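Local coordinates for proximal thread matrix protein 1 (Mytilus galloprovincialis, PDB 4CN9) that probably binds collagen in the mussel byssus matrix, combining two von Willebrand factor A domains with bound zinc, one ion in a MIDAS motif, at residues H148-S153 with A187-A192. Residues are numbered along the deposited sequence; the frame is centred on the assembly and turned at random.
Sequences HVRENS and AHKLKA
R150 and L190 bring the two helices closest, with CD1 of L190 lying 3.7 Å from CB of R150 and equally close to its CA. In the leucine, CG stands anti to the backbone N (chi1 -176°), beside the carbonyl carbon, and chi2 (57°) then turns CD1 toward R150, although the CB itself does not aim there. CD1 also meets CG1 of V149 at 4.2 Å, a looser apolar touch on the buried side of the interface.

Toward solvent, the aliphatic part of K189 packs against the outer half of R150. The arginine starts straight, and the bend at chi3 (48°) turns NE and the guanidinium across the lysine, with NE 3.6 Å from CB of K189. Farther out, CD of K189 lies 3.7 Å above the guanidinium plane, shifted toward its rim, while CG of E151 sits over the opposite face, also near the rim, so that a methylene flanks each side.

No hydrogen bond joins the segments. The polar ends instead form a small charged cluster: NH2 of R150 is bridged chiefly by E186, one turn before L190 on the partner helix, and also by OE2 of E151 at 3.5 Å, which has K147 as a second partner. NZ of K189 stands 4.2 Å from the same NH2, and the carboxylates paired with R150 probably offset its charge beside the lysine.

The segments belong to helices 142-153 and 183-192, whose local axes approach to 9.6 Å. Both flank the six-stranded mixed sheet of the first von Willebrand factor A domain, an open α/β fold of Rossmann type. L146, one turn earlier on helix 142-153, extends the apolar seam to A187 and L190, while V149 continues it down onto I57 and L59 of strand 54-61.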
loop_
_atom_site.group_PDB
_atom_site.type_symbol
_atom_site.label_atom_id
_atom_site.label_comp_id
_atom_site.label_asym_id
_atom_site.label_seq_id
_atom_site.Cartn_x
_atom_site.Cartn_y
_atom_site.Cartn_z
ATOM N N HIS A 148 2.167 -6.057 -19.424
ATOM C CA HIS A 148 2.620 -5.206 -20.526
ATOM C C HIS A 148 3.344 -3.949 -20.007
ATOM O O HIS A 148 4.383 -3.529 -20.542
ATOM C CB HIS A 148 1.417 -4.831 -21.393
ATOM C CG HIS A 148 1.763 -3.994 -22.585
ATOM N ND1 HIS A 148 2.015 -4.535 -23.827
ATOM C CD2 HIS A 148 1.892 -2.652 -22.727
ATOM C CE1 HIS A 148 2.273 -3.564 -24.686
ATOM N NE2 HIS A 148 2.206 -2.411 -24.044
ATOM N N VAL A 149 2.800 -3.352 -18.951
ATOM C CA VAL A 149 3.400 -2.159 -18.359
ATOM C C VAL A 149 4.789 -2.468 -17.777
ATOM O O VAL A 149 5.745 -1.731 -18.002
ATOM C CB VAL A 149 2.461 -1.530 -17.297
ATOM C CG1 VAL A 149 3.198 -0.505 -16.466
ATOM C CG2 VAL A 149 1.240 -0.896 -17.980
ATOM N N ARG A 150 4.903 -3.572 -17.052
ATOM C CA ARG A 150 6.203 -3.970 -16.507
ATOM C C ARG A 150 7.240 -4.267 -17.607
ATOM O O ARG A 150 8.377 -3.822 -17.529
ATOM C CB ARG A 150 6.044 -5.197 -15.611
ATOM C CG ARG A 150 7.363 -5.684 -15.021
ATOM C CD ARG A 150 7.163 -6.879 -14.101
ATOM N NE ARG A 150 6.329 -7.927 -14.690
ATOM C CZ ARG A 150 6.774 -8.922 -15.461
ATOM N NH1 ARG A 150 8.059 -9.020 -15.770
ATOM N NH2 ARG A 150 5.922 -9.829 -15.928
ATOM N N GLU A 151 6.835 -5.008 -18.634
ATOM C CA GLU A 151 7.763 -5.490 -19.650
ATOM C C GLU A 151 8.074 -4.457 -20.752
ATOM O O GLU A 151 9.167 -4.455 -21.306
ATOM C CB GLU A 151 7.214 -6.783 -20.283
ATOM C CG GLU A 151 7.119 -7.960 -19.304
ATOM C CD GLU A 151 6.613 -9.269 -19.933
ATOM O OE1 GLU A 151 6.029 -9.251 -21.032
ATOM O OE2 GLU A 151 6.799 -10.332 -19.306
ATOM N N ASN A 152 7.124 -3.587 -21.071
ATOM C CA ASN A 152 7.295 -2.649 -22.180
ATOM C C ASN A 152 7.308 -1.181 -21.769
ATOM O O ASN A 152 8.206 -0.427 -22.155
ATOM C CB ASN A 152 6.191 -2.843 -23.227
ATOM C CG ASN A 152 6.279 -4.183 -23.938
ATOM O OD1 ASN A 152 6.723 -5.175 -23.370
ATOM N ND2 ASN A 152 5.860 -4.208 -25.195
ATOM N N SER A 153 6.304 -0.775 -20.995
ATOM C CA SER A 153 6.032 0.650 -20.779
ATOM C C SER A 153 7.150 1.390 -20.063
ATOM O O SER A 153 7.395 2.565 -20.351
ATOM C CB SER A 153 4.737 0.842 -19.999
ATOM O OG SER A 153 3.665 0.207 -20.638
ATOM N N ALA A 187 0.803 -7.781 -10.567
ATOM C CA ALA A 187 0.894 -6.572 -9.749
ATOM C C ALA A 187 2.065 -6.674 -8.763
ATOM O O ALA A 187 2.768 -5.697 -8.505
ATOM C CB ALA A 187 -0.423 -6.348 -9.000
ATOM N N HIS A 188 2.271 -7.872 -8.221
ATOM C CA HIS A 188 3.407 -8.140 -7.341
ATOM C C HIS A 188 4.747 -7.883 -8.050
ATOM O O HIS A 188 5.605 -7.185 -7.535
ATOM C CB HIS A 188 3.342 -9.590 -6.838
ATOM C CG HIS A 188 4.546 -10.015 -6.058
ATOM N ND1 HIS A 188 4.714 -9.713 -4.724
ATOM C CD2 HIS A 188 5.643 -10.721 -6.425
ATOM C CE1 HIS A 188 5.862 -10.209 -4.302
ATOM N NE2 HIS A 188 6.449 -10.820 -5.316
ATOM N N LYS A 189 4.913 -8.431 -9.248
ATOM C CA LYS A 189 6.164 -8.231 -9.985
ATOM C C LYS A 189 6.364 -6.757 -10.328
ATOM O O LYS A 189 7.470 -6.216 -10.259
ATOM C CB LYS A 189 6.169 -9.064 -11.259
ATOM C CG LYS A 189 6.182 -10.561 -11.040
ATOM C CD LYS A 189 6.166 -11.247 -12.405
ATOM C CE LYS A 189 6.266 -12.740 -12.311
ATOM N NZ LYS A 189 6.202 -13.377 -13.667
ATOM N N LEU A 190 5.282 -6.088 -10.687
ATOM C CA LEU A 190 5.391 -4.688 -11.070
ATOM C C LEU A 190 5.840 -3.850 -9.882
ATOM O O LEU A 190 6.796 -3.069 -9.965
ATOM C CB LEU A 190 4.044 -4.205 -11.633
ATOM C CG LEU A 190 3.976 -2.790 -12.187
ATOM C CD1 LEU A 190 5.005 -2.566 -13.301
ATOM C CD2 LEU A 190 2.551 -2.509 -12.684
ATOM N N LYS A 191 5.180 -4.035 -8.749
ATOM C CA LYS A 191 5.499 -3.246 -7.568
ATOM C C LYS A 191 6.899 -3.593 -7.045
ATOM O O LYS A 191 7.574 -2.743 -6.469
ATOM C CB LYS A 191 4.420 -3.420 -6.487
ATOM C CG LYS A 191 3.071 -2.799 -6.871
ATOM C CD LYS A 191 1.983 -2.931 -5.772
ATOM C CE LYS A 191 1.484 -4.346 -5.636
ATOM N NZ LYS A 191 0.437 -4.502 -4.589
ATOM N N ALA A 192 7.344 -4.827 -7.268
ATOM C CA ALA A 192 8.680 -5.243 -6.830
ATOM C C ALA A 192 9.770 -4.439 -7.548
ATOM O O ALA A 192 10.900 -4.374 -7.080
ATOM C CB ALA A 192 8.879 -6.747 -7.061
#